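PDB 3KZW: cytosol aminopeptidase from Staphylococcus aureus subsp. aureus, which probably removes amino acids one at a time from the N-termini of peptides, as a metal-dependent leucine aminopeptidase working as a hexamer. Local coordinates for residues E337-D349 and V359-V371. Residues are numbered along the deposited sequence; the frame is centred on the assembly and turned at random.
Sequences ENMINEASMKPDD and VEVMNTDAEGRLV. With PO4 (phosphate ion), chain T.
D348 and D349 pair with V361 through two backbone hydrogen bonds in a buried contact of the catalytic domain, where the loop leaving strand 328-338 runs into hairpin strand 350-352 beside the end of its antiparallel partner, 358-360. V361 N gives a nearly straight bond to D349 O (2.8 Å), and V361 O receives D348 N at 2.7 Å. Proline suits the second place of the type II turn K346-D349: its ring imposes the phi needed (-56°), and the turn bond, D349 N to K346 O, asks for no N-H there. K346 N and NZ both reach the D349 carboxylate, at OD2 and OD1, which probably steadies the turn.

M345 lays its unbranched, extended chain alongside T364, CG meeting the methyl CG2 at 3.8 Å. With CG between the backbone N and carbonyl carbon (chi1 64°), that chain carries CE on to T364 O and E367 CB. T364 suits the place because its branches differ: CG2 packs on M345 while OG1 bonds to G290 O and S293 N.

N338 reaches T364 O with ND2 (3.0 Å), an amide that also binds D288. D348 turns its carboxylate to backbone N-H groups of T302 and K304 in a neighbouring subunit, and M362's bent chain brings its sulfur beside it. E342 N and its copies in two other subunits share one phosphate, probably from the crystallisation liquor. The backbone pattern, with D348 at positive phi, is a G1 beta bulge opposite V361, at a subunit interface of the hexamer.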
loop_
_atom_site.group_PDB
_atom_site.type_symbol
_atom_site.label_atom_id
_atom_site.label_comp_id
_atom_site.label_asym_id
_atom_site.label_seq_id
_atom_site.Cartn_x
_atom_site.Cartn_y
_atom_site.Cartn_z
ATOM N N GLU A 337 10.400 -25.880 9.753
ATOM C CA GLU A 337 10.438 -24.457 10.073
ATOM C C GLU A 337 10.720 -23.673 8.790
ATOM O O GLU A 337 11.777 -23.831 8.179
ATOM C CB GLU A 337 11.509 -24.183 11.134
ATOM C CG GLU A 337 11.317 -22.895 11.918
ATOM C CD GLU A 337 12.439 -22.635 12.916
ATOM O OE1 GLU A 337 12.165 -22.628 14.136
ATOM O OE2 GLU A 337 13.594 -22.436 12.486
ATOM N N ASN A 338 9.762 -22.843 8.381
ATOM C CA ASN A 338 9.852 -22.096 7.122
ATOM C C ASN A 338 10.662 -20.809 7.271
ATOM O O ASN A 338 10.131 -19.783 7.690
ATOM C CB ASN A 338 8.445 -21.791 6.585
ATOM C CG ASN A 338 8.442 -21.375 5.118
ATOM O OD1 ASN A 338 9.453 -21.467 4.423
ATOM N ND2 ASN A 338 7.293 -20.920 4.643
ATOM N N MET A 339 11.944 -20.874 6.911
ATOM C CA MET A 339 12.896 -19.784 7.161
ATOM C C MET A 339 13.626 -19.321 5.898
ATOM O O MET A 339 13.597 -19.998 4.869
ATOM C CB MET A 339 13.923 -20.215 8.212
ATOM C CG MET A 339 13.358 -20.527 9.594
ATOM S SD MET A 339 13.250 -19.097 10.687
ATOM C CE MET A 339 11.623 -18.488 10.289
ATOM N N ILE A 340 14.280 -18.163 5.989
ATOM C CA ILE A 340 15.071 -17.605 4.891
ATOM C C ILE A 340 16.563 -17.790 5.165
ATOM O O ILE A 340 17.046 -17.449 6.249
ATOM C CB ILE A 340 14.795 -16.086 4.695
ATOM C CG1 ILE A 340 13.315 -15.824 4.419
ATOM C CG2 ILE A 340 15.654 -15.513 3.566
ATOM C CD1 ILE A 340 12.914 -14.371 4.544
ATOM N N ASN A 341 17.282 -18.331 4.184
ATOM C CA ASN A 341 18.746 -18.374 4.223
ATOM C C ASN A 341 19.355 -18.484 2.822
ATOM O O ASN A 341 18.644 -18.363 1.822
ATOM C CB ASN A 341 19.258 -19.478 5.171
ATOM C CG ASN A 341 19.305 -20.855 4.524
ATOM O OD1 ASN A 341 18.563 -21.154 3.589
ATOM N ND2 ASN A 341 20.188 -21.704 5.030
ATOM N N GLU A 342 20.665 -18.717 2.762
ATOM C CA GLU A 342 21.415 -18.784 1.502
ATOM C C GLU A 342 20.924 -19.851 0.517
ATOM O O GLU A 342 21.201 -19.759 -0.681
ATOM C CB GLU A 342 22.914 -18.980 1.775
ATOM C CG GLU A 342 23.282 -20.313 2.425
ATOM C CD GLU A 342 24.776 -20.480 2.641
ATOM O OE1 GLU A 342 25.238 -21.639 2.701
ATOM O OE2 GLU A 342 25.494 -19.463 2.751
ATOM N N ALA A 343 20.201 -20.851 1.017
ATOM C CA ALA A 343 19.799 -21.987 0.191
ATOM C C ALA A 343 18.344 -22.433 0.388
ATOM O O ALA A 343 17.982 -23.550 0.010
ATOM C CB ALA A 343 20.762 -23.159 0.402
ATOM N N SER A 344 17.513 -21.562 0.958
ATOM C CA SER A 344 16.095 -21.881 1.176
ATOM C C SER A 344 15.298 -21.846 -0.131
ATOM O O SER A 344 15.778 -21.323 -1.145
ATOM C CB SER A 344 15.472 -20.951 2.221
ATOM O OG SER A 344 15.669 -19.594 1.886
ATOM N N MET A 345 14.090 -22.409 -0.107
ATOM C CA MET A 345 13.251 -22.489 -1.306
ATOM C C MET A 345 12.828 -21.112 -1.827
ATOM O O MET A 345 12.655 -20.168 -1.054
ATOM C CB MET A 345 12.034 -23.402 -1.087
ATOM C CG MET A 345 11.034 -22.936 -0.035
ATOM S SD MET A 345 9.517 -23.922 -0.064
ATOM C CE MET A 345 8.590 -23.175 1.271
ATOM N N LYS A 346 12.686 -21.015 -3.148
ATOM C CA LYS A 346 12.383 -19.756 -3.827
ATOM C C LYS A 346 11.262 -19.988 -4.832
ATOM O O LYS A 346 11.099 -21.108 -5.320
ATOM C CB LYS A 346 13.614 -19.231 -4.583
ATOM C CG LYS A 346 14.958 -19.526 -3.927
ATOM C CD LYS A 346 16.136 -19.236 -4.852
ATOM C CE LYS A 346 16.309 -20.276 -5.951
ATOM N NZ LYS A 346 16.736 -21.602 -5.433
ATOM N N PRO A 347 10.485 -18.934 -5.151
ATOM C CA PRO A 347 9.557 -19.023 -6.280
ATOM C C PRO A 347 10.291 -19.393 -7.568
ATOM O O PRO A 347 11.362 -18.852 -7.834
ATOM C CB PRO A 347 9.002 -17.604 -6.375
ATOM C CG PRO A 347 9.054 -17.103 -4.983
ATOM C CD PRO A 347 10.300 -17.684 -4.388
ATOM N N ASP A 348 9.712 -20.312 -8.343
ATOM C CA ASP A 348 10.308 -20.878 -9.575
ATOM C C ASP A 348 11.018 -22.219 -9.358
ATOM O O ASP A 348 11.278 -22.945 -10.321
ATOM C CB ASP A 348 11.255 -19.902 -10.291
ATOM C CG ASP A 348 10.533 -18.714 -10.894
ATOM O OD1 ASP A 348 9.314 -18.798 -11.152
ATOM O OD2 ASP A 348 11.201 -17.685 -11.112
ATOM N N ASP A 349 11.336 -22.535 -8.103
ATOM C CA ASP A 349 11.947 -23.817 -7.755
ATOM C C ASP A 349 11.041 -24.992 -8.118
ATOM O O ASP A 349 9.825 -24.932 -7.925
ATOM C CB ASP A 349 12.272 -23.874 -6.261
ATOM C CG ASP A 349 13.610 -23.232 -5.914
ATOM O OD1 ASP A 349 14.340 -22.799 -6.831
ATOM O OD2 ASP A 349 13.937 -23.170 -4.708
ATOM N N VAL A 359 6.755 -30.610 -8.648
ATOM C CA VAL A 359 5.978 -29.474 -8.155
ATOM C C VAL A 359 6.764 -28.178 -8.328
ATOM O O VAL A 359 7.883 -28.056 -7.831
ATOM C CB VAL A 359 5.590 -29.648 -6.657
ATOM C CG1 VAL A 359 4.782 -28.451 -6.158
ATOM C CG2 VAL A 359 4.809 -30.941 -6.444
ATOM N N GLU A 360 6.179 -27.222 -9.046
ATOM C CA GLU A 360 6.745 -25.881 -9.149
ATOM C C GLU A 360 6.224 -25.031 -7.998
ATOM O O GLU A 360 5.013 -24.919 -7.796
ATOM C CB GLU A 360 6.387 -25.238 -10.492
ATOM C CG GLU A 360 6.996 -23.849 -10.703
ATOM C CD GLU A 360 6.501 -23.155 -11.969
ATOM O OE1 GLU A 360 5.328 -23.351 -12.355
ATOM O OE2 GLU A 360 7.293 -22.401 -12.579
ATOM N N VAL A 361 7.145 -24.444 -7.239
ATOM C CA VAL A 361 6.786 -23.579 -6.124
ATOM C C VAL A 361 6.775 -22.132 -6.602
ATOM O O VAL A 361 7.811 -21.595 -6.986
ATOM C CB VAL A 361 7.753 -23.751 -4.925
ATOM C CG1 VAL A 361 7.436 -22.752 -3.820
ATOM C CG2 VAL A 361 7.686 -25.175 -4.384
ATOM N N MET A 362 5.597 -21.512 -6.588
ATOM C CA MET A 362 5.456 -20.114 -7.002
ATOM C C MET A 362 5.253 -19.160 -5.824
ATOM O O MET A 362 5.366 -17.942 -5.975
ATOM C CB MET A 362 4.319 -19.964 -8.016
ATOM C CG MET A 362 4.610 -20.594 -9.375
ATOM S SD MET A 362 6.131 -20.006 -10.167
ATOM C CE MET A 362 5.633 -18.371 -10.719
ATOM N N ASN A 363 4.957 -19.728 -4.656
ATOM C CA ASN A 363 4.746 -18.968 -3.431
ATOM C C ASN A 363 5.226 -19.798 -2.243
ATOM O O ASN A 363 4.647 -20.842 -1.931
ATOM C CB ASN A 363 3.261 -18.606 -3.295
ATOM C CG ASN A 363 2.955 -17.738 -2.076
ATOM O OD1 ASN A 363 3.830 -17.409 -1.275
ATOM N ND2 ASN A 363 1.689 -17.367 -1.936
ATOM N N THR A 364 6.290 -19.335 -1.593
ATOM C CA THR A 364 6.887 -20.067 -0.471
ATOM C C THR A 364 6.060 -19.966 0.813
ATOM O O THR A 364 6.297 -20.706 1.770
ATOM C CB THR A 364 8.347 -19.625 -0.192
ATOM O OG1 THR A 364 8.378 -18.228 0.118
ATOM C CG2 THR A 364 9.241 -19.903 -1.399
ATOM N N ASP A 365 5.090 -19.054 0.829
ATOM C CA ASP A 365 4.175 -18.916 1.958
ATOM C C ASP A 365 3.032 -19.934 1.868
ATOM O O ASP A 365 2.258 -20.105 2.814
ATOM C CB ASP A 365 3.637 -17.482 2.048
ATOM C CG ASP A 365 3.037 -17.159 3.414
ATOM O OD1 ASP A 365 3.197 -17.966 4.360
ATOM O OD2 ASP A 365 2.403 -16.089 3.540
ATOM N N ALA A 366 2.938 -20.609 0.725
ATOM C CA ALA A 366 2.045 -21.749 0.568
ATOM C C ALA A 366 2.802 -23.037 0.906
ATOM O O ALA A 366 2.823 -23.990 0.120
ATOM C CB ALA A 366 1.487 -21.793 -0.845
ATOM N N GLU A 367 3.420 -23.049 2.086
ATOM C CA GLU A 367 4.290 -24.145 2.518
ATOM C C GLU A 367 3.508 -25.325 3.105
ATOM O O GLU A 367 3.964 -26.470 3.047
ATOM C CB GLU A 367 5.349 -23.636 3.513
ATOM C CG GLU A 367 4.915 -23.533 4.988
ATOM C CD GLU A 367 3.850 -22.467 5.262
ATOM O OE1 GLU A 367 3.826 -21.419 4.580
ATOM O OE2 GLU A 367 3.038 -22.673 6.191
ATOM N N GLY A 368 2.333 -25.033 3.658
ATOM C CA GLY A 368 1.523 -26.032 4.346
ATOM C C GLY A 368 1.077 -27.160 3.442
ATOM O O GLY A 368 1.230 -28.332 3.783
ATOM N N ARG A 369 0.530 -26.803 2.284
ATOM C CA ARG A 369 0.059 -27.786 1.309
ATOM C C ARG A 369 1.188 -28.683 0.792
ATOM O O ARG A 369 0.950 -29.824 0.394
ATOM C CB ARG A 369 -0.669 -27.096 0.148
ATOM C CG ARG A 369 0.192 -26.153 -0.687
ATOM C CD ARG A 369 -0.656 -25.190 -1.498
ATOM N NE ARG A 369 -1.181 -24.096 -0.681
ATOM C CZ ARG A 369 -1.895 -23.076 -1.150
ATOM N NH1 ARG A 369 -2.184 -22.989 -2.442
ATOM N NH2 ARG A 369 -2.322 -22.134 -0.322
ATOM N N LEU A 370 2.414 -28.162 0.811
ATOM C CA LEU A 370 3.586 -28.913 0.365
ATOM C C LEU A 370 3.954 -30.026 1.342
ATOM O O LEU A 370 4.146 -31.170 0.930
ATOM C CB LEU A 370 4.782 -27.983 0.137
ATOM C CG LEU A 370 4.684 -26.956 -0.998
ATOM C CD1 LEU A 370 5.814 -25.948 -0.896
ATOM C CD2 LEU A 370 4.678 -27.620 -2.375
ATOM N N VAL A 371 4.041 -29.695 2.629
ATOM C CA VAL A 371 4.385 -30.691 3.644
ATOM C C VAL A 371 3.260 -31.705 3.862
ATOM O O VAL A 371 3.523 -32.871 4.160
ATOM C CB VAL A 371 4.843 -30.060 4.994
ATOM C CG1 VAL A 371 6.051 -29.156 4.781
ATOM C CG2 VAL A 371 3.711 -29.305 5.688
HETATM P P PO4 T . 22.907 -18.574 6.449
HETATM O O1 PO4 T . 21.793 -18.973 7.377
HETATM O O2 PO4 T . 24.079 -19.506 6.626
HETATM O O3 PO4 T . 22.402 -18.638 5.033
HETATM O O4 PO4 T . 23.319 -17.159 6.750
HETATM O O HOH W 1 10.260 -22.742 -12.711
#